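Local coordinates for uncharacterized protein Atu1872 (Agrobacterium tumefaciens, PDB 2QNT) that is of unknown function but has the paired beta-alpha-beta-beta-beta fold of the glyoxalase/bleomycin resistance/dioxygenase family and may bind a small ligand, at residues I13-D18 with S55-I60; E69-R74 with D116-A121; L77-H82 with A121-E126; V96-P101 with R110-Y115. All blocks are in the same frame, centred on the assembly; numbering follows the deposited sequence.

Contact 1 (I13-D18 with S55-I60)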
loop_
_atom_site.group_PDB
_atom_site.type_symbol
_atom_site.label_atom_id
_atom_site.label_comp_id
_atom_site.label_asym_id
_atom_site.label_seq_id
_atom_site.Cartn_x
_atom_site.Cartn_y
_atom_site.Cartn_z
ATOM N N ILE A 13 -0.359 2.904 3.856
ATOM C CA ILE A 13 0.418 3.663 4.819
ATOM C C ILE A 13 1.518 2.748 5.359
ATOM O O ILE A 13 1.388 2.158 6.417
ATOM C CB ILE A 13 -0.434 4.240 5.953
ATOM C CG1 ILE A 13 -1.662 4.970 5.416
ATOM C CG2 ILE A 13 0.441 5.173 6.801
ATOM C CD1 ILE A 13 -2.664 5.430 6.494
ATOM N N PRO A 14 2.630 2.592 4.606
ATOM C CA PRO A 14 3.796 1.899 5.146
ATOM C C PRO A 14 4.299 2.589 6.396
ATOM O O PRO A 14 4.315 3.829 6.481
ATOM C CB PRO A 14 4.823 1.963 4.020
ATOM C CG PRO A 14 4.073 2.421 2.825
ATOM C CD PRO A 14 2.850 3.093 3.238
ATOM N N PHE A 15 4.759 1.779 7.343
ATOM C CA PHE A 15 5.343 2.290 8.583
ATOM C C PHE A 15 6.815 2.582 8.363
ATOM O O PHE A 15 7.519 1.853 7.678
ATOM C CB PHE A 15 5.256 1.260 9.682
ATOM C CG PHE A 15 3.847 0.906 10.147
ATOM C CD1 PHE A 15 2.708 1.438 9.555
ATOM C CD2 PHE A 15 3.683 -0.053 11.126
ATOM C CE1 PHE A 15 1.423 1.049 9.980
ATOM C CE2 PHE A 15 2.383 -0.436 11.537
ATOM C CZ PHE A 15 1.291 0.115 10.955
ATOM N N VAL A 16 7.276 3.689 8.926
ATOM C CA VAL A 16 8.677 4.124 8.780
ATOM C C VAL A 16 9.275 4.468 10.130
ATOM O O VAL A 16 8.576 4.903 11.041
ATOM C CB VAL A 16 8.821 5.303 7.767
ATOM C CG1 VAL A 16 8.201 4.901 6.419
ATOM C CG2 VAL A 16 8.194 6.604 8.292
ATOM N N ARG A 17 10.582 4.262 10.273
ATOM C CA ARG A 17 11.264 4.534 11.545
ATOM C C ARG A 17 11.498 6.029 11.773
ATOM O O ARG A 17 11.442 6.501 12.917
ATOM C CB ARG A 17 12.590 3.771 11.606
ATOM C CG ARG A 17 13.250 3.669 12.936
ATOM C CD ARG A 17 14.545 2.844 12.830
ATOM N NE ARG A 17 14.291 1.403 12.955
ATOM C CZ ARG A 17 15.159 0.444 12.620
ATOM N NH1 ARG A 17 16.351 0.747 12.121
ATOM N NH2 ARG A 17 14.828 -0.834 12.778
ATOM N N ASP A 18 11.710 6.773 10.696
ATOM C CA ASP A 18 12.118 8.180 10.782
ATOM C C ASP A 18 11.373 8.905 9.672
ATOM O O ASP A 18 11.664 8.714 8.499
ATOM C CB ASP A 18 13.648 8.271 10.620
ATOM C CG ASP A 18 14.189 9.665 10.776
ATOM O OD1 ASP A 18 13.673 10.627 10.200
ATOM O OD2 ASP A 18 15.181 9.804 11.505
ATOM N N SER A 55 4.059 5.377 16.517
ATOM C CA SER A 55 2.846 6.127 16.815
ATOM C C SER A 55 1.633 5.501 16.168
ATOM O O SER A 55 0.589 5.409 16.796
ATOM C CB SER A 55 2.969 7.592 16.400
ATOM O OG SER A 55 3.263 7.750 15.043
ATOM N N LEU A 56 1.739 5.044 14.924
ATOM C CA LEU A 56 0.583 4.402 14.302
ATOM C C LEU A 56 0.309 3.026 14.915
ATOM O O LEU A 56 -0.858 2.681 15.111
ATOM C CB LEU A 56 0.752 4.323 12.787
ATOM C CG LEU A 56 -0.477 3.854 12.013
ATOM C CD1 LEU A 56 -1.783 4.573 12.441
ATOM C CD2 LEU A 56 -0.209 4.016 10.520
ATOM N N GLU A 57 1.339 2.245 15.250
ATOM C CA GLU A 57 1.112 0.979 15.970
ATOM C C GLU A 57 0.371 1.231 17.268
ATOM O O GLU A 57 -0.543 0.474 17.622
ATOM C CB GLU A 57 2.410 0.253 16.283
ATOM C CG GLU A 57 3.102 -0.398 15.129
ATOM C CD GLU A 57 4.316 -1.217 15.579
ATOM O OE1 GLU A 57 4.112 -2.147 16.407
ATOM O OE2 GLU A 57 5.420 -0.939 15.069
ATOM N N GLU A 58 0.776 2.235 18.034
ATOM C CA GLU A 58 0.076 2.521 19.295
ATOM C C GLU A 58 -1.362 2.912 19.035
ATOM O O GLU A 58 -2.271 2.508 19.756
ATOM C CB GLU A 58 0.810 3.585 20.111
ATOM C CG GLU A 58 2.197 3.153 20.580
ATOM C CD GLU A 58 2.209 2.353 21.857
ATOM O OE1 GLU A 58 1.137 2.169 22.470
ATOM O OE2 GLU A 58 3.315 1.926 22.256
ATOM N N THR A 59 -1.599 3.709 18.004
ATOM C CA THR A 59 -2.986 4.091 17.646
ATOM C C THR A 59 -3.850 2.880 17.331
ATOM O O THR A 59 -4.996 2.810 17.772
ATOM C CB THR A 59 -2.989 5.053 16.455
ATOM O OG1 THR A 59 -2.434 6.307 16.867
ATOM C CG2 THR A 59 -4.379 5.251 15.884
ATOM N N ILE A 60 -3.312 1.939 16.558
ATOM C CA ILE A 60 -4.084 0.775 16.126
ATOM C C ILE A 60 -4.239 -0.281 17.227
ATOM O O ILE A 60 -5.363 -0.725 17.507
ATOM C CB ILE A 60 -3.434 0.138 14.904
ATOM C CG1 ILE A 60 -3.401 1.101 13.698
ATOM C CG2 ILE A 60 -4.144 -1.137 14.478
ATOM C CD1 ILE A 60 -2.442 0.669 12.618
#
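The ring of F15 reaches from strand 13-16 to helix 55-60 and meets three helix side chains with its outer atoms. CE1 takes the nearest of them, CD2 of L56, at 3.4 Å, and the two side chains cross at about a right angle. Across the ring, CE2 of F15 lies 3.7 Å from CG of E57, whose carboxylate plane is turned only 11° from the ring. I60 approaches tip to tip, its CD1 4.1 Å from CZ of F15. The leucine's CG stands anti to the backbone N (chi1 -172°), and its CD2 is shared with I13, whose CG2 sits 3.9 Å away. Contact is thus made by hydrocarbon across a buried interface, while the polar end of E57 turns to Q68 and to the hydroxyl of Y71. I13 also packs on Y79 of the second subunit, and F15 on R74 of that subunit. The helix directly follows strand 49-52 and packs against the strand beside it, 13-16, where the sheet continues into the second subunit. Such packing joins a helix to the first beta-alpha-beta-beta-beta unit of a glyoxalase-like domain.

Contact 2 (E69-R74 with D116-A121)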
loop_
_atom_site.group_PDB
_atom_site.type_symbol
_atom_site.label_atom_id
_atom_site.label_comp_id
_atom_site.label_asym_id
_atom_site.label_seq_id
_atom_site.Cartn_x
_atom_site.Cartn_y
_atom_site.Cartn_z
ATOM N N GLU A 69 12.643 -5.017 14.202
ATOM C CA GLU A 69 13.362 -5.184 12.969
ATOM C C GLU A 69 12.871 -4.096 12.038
ATOM O O GLU A 69 11.881 -3.420 12.311
ATOM C CB GLU A 69 13.135 -6.580 12.363
ATOM C CG GLU A 69 11.668 -6.982 12.158
ATOM C CD GLU A 69 11.486 -8.231 11.300
ATOM O OE1 GLU A 69 12.378 -8.562 10.491
ATOM O OE2 GLU A 69 10.428 -8.880 11.435
ATOM N N ALA A 70 13.599 -3.913 10.950
ATOM C CA ALA A 70 13.224 -2.953 9.932
ATOM C C ALA A 70 11.801 -3.224 9.514
ATOM O O ALA A 70 11.364 -4.363 9.481
ATOM C CB ALA A 70 14.160 -3.061 8.720
ATOM N N TYR A 71 11.076 -2.159 9.178
ATOM C CA TYR A 71 9.675 -2.314 8.731
ATOM C C TYR A 71 9.542 -2.997 7.383
ATOM O O TYR A 71 8.500 -3.544 7.059
ATOM C CB TYR A 71 8.975 -0.949 8.732
ATOM C CG TYR A 71 8.562 -0.491 10.087
ATOM C CD1 TYR A 71 7.711 -1.261 10.879
ATOM C CD2 TYR A 71 9.011 0.706 10.611
ATOM C CE1 TYR A 71 7.330 -0.847 12.120
ATOM C CE2 TYR A 71 8.623 1.142 11.846
ATOM C CZ TYR A 71 7.798 0.340 12.622
ATOM O OH TYR A 71 7.375 0.738 13.884
ATOM N N GLY A 72 10.567 -2.947 6.565
ATOM C CA GLY A 72 10.532 -3.677 5.315
ATOM C C GLY A 72 10.603 -5.174 5.472
ATOM O O GLY A 72 11.586 -5.684 6.012
ATOM N N ARG A 73 9.567 -5.897 5.036
ATOM C CA ARG A 73 9.395 -7.311 5.423
ATOM C C ARG A 73 8.927 -8.245 4.289
ATOM O O ARG A 73 8.291 -9.246 4.536
ATOM C CB ARG A 73 8.495 -7.413 6.671
ATOM C CG ARG A 73 9.154 -6.854 7.906
ATOM C CD ARG A 73 8.238 -6.688 9.133
ATOM N NE ARG A 73 8.862 -5.779 10.098
ATOM C CZ ARG A 73 8.301 -5.274 11.196
ATOM N NH1 ARG A 73 7.066 -5.606 11.556
ATOM N NH2 ARG A 73 9.002 -4.460 11.993
ATOM N N ARG A 74 9.291 -7.895 3.069
ATOM C CA ARG A 74 9.019 -8.675 1.827
ATOM C C ARG A 74 7.596 -9.219 1.755
ATOM O O ARG A 74 7.364 -10.336 1.328
ATOM C CB ARG A 74 10.086 -9.774 1.557
ATOM C CG ARG A 74 11.539 -9.230 1.396
ATOM C CD ARG A 74 12.424 -10.196 0.639
ATOM N NE ARG A 74 13.802 -9.800 0.746
ATOM C CZ ARG A 74 14.779 -10.462 0.163
ATOM N NH1 ARG A 74 14.540 -11.569 -0.533
ATOM N NH2 ARG A 74 16.001 -10.026 0.325
ATOM N N ASP A 116 13.264 1.207 -0.123
ATOM C CA ASP A 116 13.216 2.497 0.569
ATOM C C ASP A 116 14.080 2.453 1.828
ATOM O O ASP A 116 14.667 1.419 2.130
ATOM C CB ASP A 116 11.777 2.975 0.746
ATOM C CG ASP A 116 11.108 2.503 1.984
ATOM O OD1 ASP A 116 11.648 1.652 2.728
ATOM O OD2 ASP A 116 9.995 3.023 2.287
ATOM N N PRO A 117 14.234 3.582 2.528
ATOM C CA PRO A 117 15.099 3.609 3.692
ATOM C C PRO A 117 14.739 2.604 4.790
ATOM O O PRO A 117 15.602 2.273 5.603
ATOM C CB PRO A 117 14.953 5.048 4.195
ATOM C CG PRO A 117 14.707 5.816 2.919
ATOM C CD PRO A 117 13.752 4.932 2.169
ATOM N N ASP A 118 13.507 2.119 4.838
ATOM C CA ASP A 118 13.060 1.168 5.850
ATOM C C ASP A 118 13.079 -0.255 5.313
ATOM O O ASP A 118 12.745 -1.195 6.062
ATOM C CB ASP A 118 11.660 1.530 6.343
ATOM C CG ASP A 118 11.670 2.772 7.169
ATOM O OD1 ASP A 118 11.802 2.651 8.408
ATOM O OD2 ASP A 118 11.606 3.867 6.577
ATOM N N GLY A 119 13.471 -0.438 4.056
ATOM C CA GLY A 119 13.478 -1.750 3.457
ATOM C C GLY A 119 12.217 -2.167 2.743
ATOM O O GLY A 119 12.132 -3.307 2.288
ATOM N N HIS A 120 11.244 -1.269 2.595
ATOM C CA HIS A 120 10.058 -1.623 1.833
ATOM C C HIS A 120 10.446 -1.749 0.363
ATOM O O HIS A 120 11.303 -0.986 -0.111
ATOM C CB HIS A 120 8.948 -0.559 1.961
ATOM C CG HIS A 120 8.410 -0.408 3.342
ATOM N ND1 HIS A 120 7.750 -1.430 4.005
ATOM C CD2 HIS A 120 8.419 0.652 4.183
ATOM C CE1 HIS A 120 7.367 -0.982 5.185
ATOM N NE2 HIS A 120 7.761 0.277 5.321
ATOM N N ALA A 121 9.839 -2.670 -0.378
ATOM C CA ALA A 121 10.164 -2.916 -1.763
ATOM C C ALA A 121 9.377 -1.972 -2.649
ATOM O O ALA A 121 8.139 -1.867 -2.535
ATOM C CB ALA A 121 9.884 -4.380 -2.117
HETATM O O HOH W 1 12.406 0.278 9.580
HETATM O O HOH W 2 7.553 -4.212 3.561
HETATM O O HOH W 3 10.803 -5.722 1.588
#
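Two loops leading into neighbouring parallel strands meet here, 69-74 ahead of strand 76-82 and the type I turn D116-G119 ahead of strand 121-126. G72 and G119 bring the backbones together, their CA atoms 4.0 Å apart. G72 N donates to D118 O at 2.8 Å, from above the carbonyl plane, and CA of G72 lies 3.4 Å from C of G119 and makes a CA-H...O contact with G119 O. A70 lays its CB against the same D118 oxygen. The imidazole of H120 places one face under G72 N, while its CE1 comes 3.4 Å from Y71 O; CB of Y71 lies by NE2, which is bonded to F15 O. Y71 and D118 run side by side, pointing the same way, with OD1 of D118, which also accepts from R17 N, at the edge of the tyrosine ring. D118 N donates to D116 OD1 (2.9 Å), an Asx turn, and H120 N reaches the same oxygen from the opposite face (3.0 Å). R73 folds back along its own loop, and its NE donates to A70 O at 2.9 Å, in the guanidinium plane. Three waters stitch the loops, joining Y71 N to D118 OD1, R73 N to H120 ND1, and R74 N to G119 O. The chemistry is therefore mainly that of backbone polar groups, satisfied directly or through water, with two glycines at the close approach and D116 holding the turn.

Contact 3 (L77-H82 with A121-E126)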
loop_
_atom_site.group_PDB
_atom_site.type_symbol
_atom_site.label_atom_id
_atom_site.label_comp_id
_atom_site.label_asym_id
_atom_site.label_seq_id
_atom_site.Cartn_x
_atom_site.Cartn_y
_atom_site.Cartn_z
ATOM N N LEU A 77 4.614 -4.874 -2.324
ATOM C CA LEU A 77 5.365 -4.101 -3.274
ATOM C C LEU A 77 4.650 -2.792 -3.478
ATOM O O LEU A 77 3.436 -2.749 -3.642
ATOM C CB LEU A 77 5.471 -4.836 -4.619
ATOM C CG LEU A 77 6.248 -4.140 -5.715
ATOM C CD1 LEU A 77 7.734 -3.991 -5.408
ATOM C CD2 LEU A 77 6.067 -4.889 -7.062
ATOM N N LEU A 78 5.398 -1.689 -3.455
ATOM C CA LEU A 78 4.848 -0.358 -3.769
ATOM C C LEU A 78 5.174 -0.018 -5.219
ATOM O O LEU A 78 6.358 0.114 -5.565
ATOM C CB LEU A 78 5.414 0.683 -2.817
ATOM C CG LEU A 78 5.104 0.401 -1.356
ATOM C CD1 LEU A 78 5.968 1.264 -0.419
ATOM C CD2 LEU A 78 3.624 0.574 -1.078
ATOM N N TYR A 79 4.153 0.108 -6.065
ATOM C CA TYR A 79 4.313 0.178 -7.507
ATOM C C TYR A 79 4.016 1.593 -7.991
ATOM O O TYR A 79 2.903 2.109 -7.843
ATOM C CB TYR A 79 3.405 -0.876 -8.191
ATOM C CG TYR A 79 3.393 -0.756 -9.692
ATOM C CD1 TYR A 79 4.504 -1.038 -10.451
ATOM C CD2 TYR A 79 2.268 -0.340 -10.349
ATOM C CE1 TYR A 79 4.511 -0.867 -11.808
ATOM C CE2 TYR A 79 2.249 -0.181 -11.740
ATOM C CZ TYR A 79 3.381 -0.434 -12.442
ATOM O OH TYR A 79 3.435 -0.311 -13.830
ATOM N N PHE A 80 5.033 2.179 -8.619
ATOM C CA PHE A 80 5.027 3.526 -9.194
ATOM C C PHE A 80 5.344 3.441 -10.679
ATOM O O PHE A 80 6.008 2.513 -11.138
ATOM C CB PHE A 80 6.134 4.414 -8.578
ATOM C CG PHE A 80 6.009 4.679 -7.090
ATOM C CD1 PHE A 80 5.623 5.902 -6.625
ATOM C CD2 PHE A 80 6.389 3.746 -6.142
ATOM C CE1 PHE A 80 5.530 6.205 -5.270
ATOM C CE2 PHE A 80 6.338 4.050 -4.799
ATOM C CZ PHE A 80 5.908 5.254 -4.365
ATOM N N GLU A 81 4.888 4.440 -11.419
ATOM C CA GLU A 81 5.233 4.611 -12.832
ATOM C C GLU A 81 5.816 5.992 -13.046
ATOM O O GLU A 81 5.474 6.933 -12.366
ATOM C CB GLU A 81 4.007 4.414 -13.745
ATOM C CG GLU A 81 3.581 2.951 -13.869
ATOM C CD GLU A 81 2.313 2.699 -14.662
ATOM O OE1 GLU A 81 1.816 3.638 -15.303
ATOM O OE2 GLU A 81 1.774 1.564 -14.644
ATOM N N HIS A 82 6.690 6.086 -14.037
ATOM C CA HIS A 82 7.318 7.342 -14.415
ATOM C C HIS A 82 7.239 7.471 -15.923
ATOM O O HIS A 82 7.463 6.512 -16.652
ATOM C CB HIS A 82 8.765 7.387 -13.950
ATOM C CG HIS A 82 9.376 8.753 -13.899
ATOM N ND1 HIS A 82 9.767 9.442 -15.030
ATOM C CD2 HIS A 82 9.716 9.535 -12.846
ATOM C CE1 HIS A 82 10.306 10.594 -14.668
ATOM N NE2 HIS A 82 10.277 10.680 -13.348
ATOM N N ALA A 121 9.839 -2.670 -0.378
ATOM C CA ALA A 121 10.164 -2.916 -1.763
ATOM C C ALA A 121 9.377 -1.972 -2.649
ATOM O O ALA A 121 8.139 -1.867 -2.535
ATOM C CB ALA A 121 9.884 -4.380 -2.117
ATOM N N ILE A 122 10.097 -1.290 -3.538
ATOM C CA ILE A 122 9.537 -0.354 -4.508
ATOM C C ILE A 122 9.875 -0.738 -5.935
ATOM O O ILE A 122 11.008 -1.116 -6.243
ATOM C CB ILE A 122 10.095 1.071 -4.314
ATOM C CG1 ILE A 122 9.593 1.675 -3.006
ATOM C CG2 ILE A 122 9.689 1.972 -5.483
ATOM C CD1 ILE A 122 10.348 2.908 -2.600
ATOM N N GLU A 123 8.889 -0.585 -6.805
ATOM C CA GLU A 123 9.092 -0.728 -8.249
ATOM C C GLU A 123 8.751 0.577 -8.906
ATOM O O GLU A 123 7.736 1.182 -8.582
ATOM C CB GLU A 123 8.182 -1.839 -8.789
ATOM C CG GLU A 123 8.250 -1.972 -10.308
ATOM C CD GLU A 123 7.448 -3.101 -10.855
ATOM O OE1 GLU A 123 7.201 -4.079 -10.128
ATOM O OE2 GLU A 123 7.049 -2.948 -12.032
ATOM N N VAL A 124 9.618 0.982 -9.846
ATOM C CA VAL A 124 9.341 2.089 -10.749
ATOM C C VAL A 124 9.366 1.525 -12.149
ATOM O O VAL A 124 10.400 1.063 -12.621
ATOM C CB VAL A 124 10.327 3.248 -10.573
ATOM C CG1 VAL A 124 10.116 4.320 -11.646
ATOM C CG2 VAL A 124 10.254 3.842 -9.174
ATOM N N GLY A 125 8.239 1.623 -12.830
ATOM C CA GLY A 125 8.102 1.148 -14.194
ATOM C C GLY A 125 7.776 2.242 -15.159
ATOM O O GLY A 125 7.225 3.301 -14.791
ATOM N N GLU A 126 8.072 1.972 -16.428
ATOM C CA GLU A 126 7.615 2.889 -17.458
ATOM C C GLU A 126 6.103 2.910 -17.474
ATOM O O GLU A 126 5.444 1.933 -17.125
ATOM C CB GLU A 126 8.161 2.531 -18.832
ATOM C CG GLU A 126 7.710 1.195 -19.358
ATOM C CD GLU A 126 8.326 0.904 -20.701
ATOM O OE1 GLU A 126 8.413 1.840 -21.535
ATOM O OE2 GLU A 126 8.740 -0.238 -20.917
#
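Strands 77-82 and 121-126 run parallel, their axes 4.4 Å apart at closest and inclined by 30°, with five backbone hydrogen bonds from L78 N to A121 O through H82 N to G125 O. On the face that carries L77, Y79 and E123, the glutamate chain is extended, with CG anti to the backbone N (chi1 175°). Its OE2 meets the edge of the Y79 ring at CE1, 3.3 Å away, the carboxylate turned 78° from the ring, while OE1 lies 3.4 Å from CD2 of L77. Y79 OH donates to E81 OE2 at 2.6 Å. The other face is apolar: CD2 of F80 packs 3.8 Å from CG2 of I122, and CB of F80 lies near CG2 of V124. Strand 77-82 continues the sheet into the second subunit. E123 OE1 forms a salt bridge with R113 and hydrogen-bonds to a bound EPE, probably from the crystallisation liquor, so the buried carboxylate is fixed in position on a mixed face backed by an apolar one.

Contact 4 (V96-P101 with R110-Y115)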
loop_
_atom_site.group_PDB
_atom_site.type_symbol
_atom_site.label_atom_id
_atom_site.label_comp_id
_atom_site.label_asym_id
_atom_site.label_seq_id
_atom_site.Cartn_x
_atom_site.Cartn_y
_atom_site.Cartn_z
ATOM N N VAL A 96 20.076 4.485 -3.939
ATOM C CA VAL A 96 19.247 3.469 -3.333
ATOM C C VAL A 96 19.973 2.150 -3.432
ATOM O O VAL A 96 20.874 1.983 -4.236
ATOM C CB VAL A 96 17.852 3.363 -4.027
ATOM C CG1 VAL A 96 17.121 4.717 -3.973
ATOM C CG2 VAL A 96 17.979 2.866 -5.438
ATOM N N GLU A 97 19.585 1.222 -2.577
ATOM C CA GLU A 97 19.964 -0.154 -2.722
ATOM C C GLU A 97 19.025 -0.815 -3.746
ATOM O O GLU A 97 17.858 -1.079 -3.449
ATOM C CB GLU A 97 19.878 -0.839 -1.368
ATOM C CG GLU A 97 20.346 -2.255 -1.444
ATOM C CD GLU A 97 20.264 -2.980 -0.143
ATOM O OE1 GLU A 97 20.019 -2.329 0.906
ATOM O OE2 GLU A 97 20.427 -4.218 -0.183
ATOM N N LEU A 98 19.532 -1.077 -4.943
ATOM C CA LEU A 98 18.765 -1.762 -5.966
ATOM C C LEU A 98 18.548 -3.218 -5.607
ATOM O O LEU A 98 19.424 -3.892 -5.083
ATOM C CB LEU A 98 19.455 -1.719 -7.352
ATOM C CG LEU A 98 19.562 -0.359 -8.031
ATOM C CD1 LEU A 98 20.488 -0.436 -9.280
ATOM C CD2 LEU A 98 18.227 0.186 -8.416
ATOM N N ILE A 99 17.378 -3.721 -5.965
ATOM C CA ILE A 99 17.114 -5.140 -6.084
ATOM C C ILE A 99 17.608 -5.616 -7.440
ATOM O O ILE A 99 18.294 -6.615 -7.523
ATOM C CB ILE A 99 15.619 -5.440 -5.840
ATOM C CG1 ILE A 99 15.232 -5.108 -4.373
ATOM C CG2 ILE A 99 15.331 -6.890 -6.193
ATOM C CD1 ILE A 99 13.743 -5.065 -4.132
ATOM N N HIS A 100 17.308 -4.851 -8.497
ATOM C CA HIS A 100 17.830 -5.132 -9.829
ATOM C C HIS A 100 17.721 -3.828 -10.629
ATOM O O HIS A 100 16.929 -2.923 -10.281
ATOM C CB HIS A 100 17.076 -6.288 -10.531
ATOM C CG HIS A 100 15.623 -6.029 -10.798
ATOM N ND1 HIS A 100 15.179 -5.205 -11.820
ATOM C CD2 HIS A 100 14.515 -6.516 -10.193
ATOM C CE1 HIS A 100 13.848 -5.180 -11.802
ATOM N NE2 HIS A 100 13.431 -5.958 -10.816
ATOM N N PRO A 101 18.500 -3.740 -11.721
ATOM C CA PRO A 101 18.498 -2.536 -12.562
ATOM C C PRO A 101 17.312 -2.492 -13.496
ATOM O O PRO A 101 16.429 -3.349 -13.456
ATOM C CB PRO A 101 19.843 -2.605 -13.292
ATOM C CG PRO A 101 20.211 -4.008 -13.287
ATOM C CD PRO A 101 19.523 -4.704 -12.140
ATOM N N ARG A 110 9.600 -2.181 -19.057
ATOM C CA ARG A 110 10.872 -1.930 -18.392
ATOM C C ARG A 110 10.642 -1.326 -17.010
ATOM O O ARG A 110 9.962 -0.295 -16.882
ATOM C CB ARG A 110 11.709 -0.994 -19.243
ATOM C CG ARG A 110 12.024 -1.581 -20.600
ATOM C CD ARG A 110 12.634 -0.571 -21.513
ATOM N NE ARG A 110 13.941 -0.169 -21.061
ATOM C CZ ARG A 110 14.362 1.083 -20.940
ATOM N NH1 ARG A 110 13.558 2.115 -21.246
ATOM N NH2 ARG A 110 15.612 1.286 -20.531
ATOM N N VAL A 111 11.193 -1.989 -15.987
ATOM C CA VAL A 111 11.080 -1.524 -14.615
ATOM C C VAL A 111 12.371 -1.708 -13.869
ATOM O O VAL A 111 13.188 -2.536 -14.223
ATOM C CB VAL A 111 9.928 -2.258 -13.831
ATOM C CG1 VAL A 111 8.699 -2.459 -14.732
ATOM C CG2 VAL A 111 10.369 -3.574 -13.236
ATOM N N PHE A 112 12.545 -0.963 -12.775
ATOM C CA PHE A 112 13.586 -1.275 -11.804
ATOM C C PHE A 112 12.972 -1.360 -10.429
ATOM O O PHE A 112 11.890 -0.849 -10.191
ATOM C CB PHE A 112 14.774 -0.296 -11.868
ATOM C CG PHE A 112 14.487 1.149 -11.526
ATOM C CD1 PHE A 112 14.988 1.707 -10.348
ATOM C CD2 PHE A 112 13.860 1.978 -12.421
ATOM C CE1 PHE A 112 14.820 3.056 -10.064
ATOM C CE2 PHE A 112 13.704 3.335 -12.133
ATOM C CZ PHE A 112 14.175 3.850 -10.949
ATOM N N ARG A 113 13.654 -2.054 -9.519
ATOM C CA ARG A 113 13.112 -2.314 -8.181
ATOM C C ARG A 113 14.222 -2.092 -7.157
ATOM O O ARG A 113 15.406 -2.329 -7.440
ATOM C CB ARG A 113 12.551 -3.716 -8.085
ATOM C CG ARG A 113 11.411 -3.974 -9.072
ATOM C CD ARG A 113 10.695 -5.289 -8.825
ATOM N NE ARG A 113 9.596 -5.541 -9.770
ATOM C CZ ARG A 113 9.673 -6.346 -10.823
ATOM N NH1 ARG A 113 10.798 -6.985 -11.146
ATOM N NH2 ARG A 113 8.617 -6.563 -11.594
ATOM N N PHE A 114 13.846 -1.602 -5.977
ATOM C CA PHE A 114 14.800 -1.148 -4.988
ATOM C C PHE A 114 14.133 -1.032 -3.651
ATOM O O PHE A 114 12.924 -1.165 -3.528
ATOM C CB PHE A 114 15.432 0.184 -5.399
ATOM C CG PHE A 114 14.443 1.277 -5.678
ATOM C CD1 PHE A 114 14.117 2.208 -4.702
ATOM C CD2 PHE A 114 13.871 1.417 -6.920
ATOM C CE1 PHE A 114 13.225 3.212 -4.956
ATOM C CE2 PHE A 114 12.968 2.440 -7.166
ATOM C CZ PHE A 114 12.660 3.337 -6.167
ATOM N N TYR A 115 14.922 -0.741 -2.632
ATOM C CA TYR A 115 14.406 -0.580 -1.276
ATOM C C TYR A 115 14.292 0.881 -0.891
ATOM O O TYR A 115 15.141 1.697 -1.273
ATOM C CB TYR A 115 15.342 -1.236 -0.267
ATOM C CG TYR A 115 15.468 -2.722 -0.444
ATOM C CD1 TYR A 115 14.410 -3.575 -0.171
ATOM C CD2 TYR A 115 16.630 -3.274 -0.947
ATOM C CE1 TYR A 115 14.538 -4.958 -0.348
ATOM C CE2 TYR A 115 16.761 -4.628 -1.139
ATOM C CZ TYR A 115 15.708 -5.469 -0.836
ATOM O OH TYR A 115 15.835 -6.831 -1.025
HETATM O O HOH W 4 17.703 2.077 -0.480
#
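H100 and R113 make the tight end of this hairpin contact, where NH1 of R113 donates to NE2 of H100 at 2.8 Å. The bond is bent, 136° at the hydrogen, and the imidazole and guanidinium planes stand 76° apart. On its other side, H100 ND1 donates in the ring plane to a lone pair of P101 O at 2.8 Å, which puts the proton on ND1 and fixes the ring's rotation. CG of H100 lies between its backbone N and carbonyl carbon (chi1 63°); one face of the ring lies over R113 N, offset toward the rim. V111 CG2 sits 3.7 Å above the centre of the R113 guanidinium. A beta bulge between L98 and H100 shifts the register by one, and R113 O accepts both I99 N, at 2.8 Å, and, weakly, H100 N. Toward the outer end, I99 lays CG1 over one face of the Y115 ring, 3.9 Å from its centroid, in a CH-pi contact. Solvent enters here: E97 is exposed, its carboxylate only brushing the ring at CD2, and a water spans E97 N and Y115 O. Y115 OH bonds W61 of the second subunit. R113 NH1 also bonds Q105 OE1, and NH2 a bound EPE. With NE2 accepting from NH1 while ND1 is anchored on P101 O, the histidine probably orients the guanidinium.

Overall arrangement
Contacts 1 and 3 are buried, whereas contacts 2 and 4 are only partly so. Contact 1 belongs to the first sheet and is hydrocarbon packing of a helix; contacts 3 and 4 lie in the second sheet, where strands 110-115 and 121-126 are neighbours, and a salt bridge between E123 and R113 couples them. Contact 2, of loops and waters, shares A121 with contact 3 and reaches contact 1 through R17 N to D118 OD1 and Y71 OH to E57 OE2, so it ties the two sheets together. Contacts 1 and 4, about 25 Å apart between centres, do not touch. All four meet the second subunit.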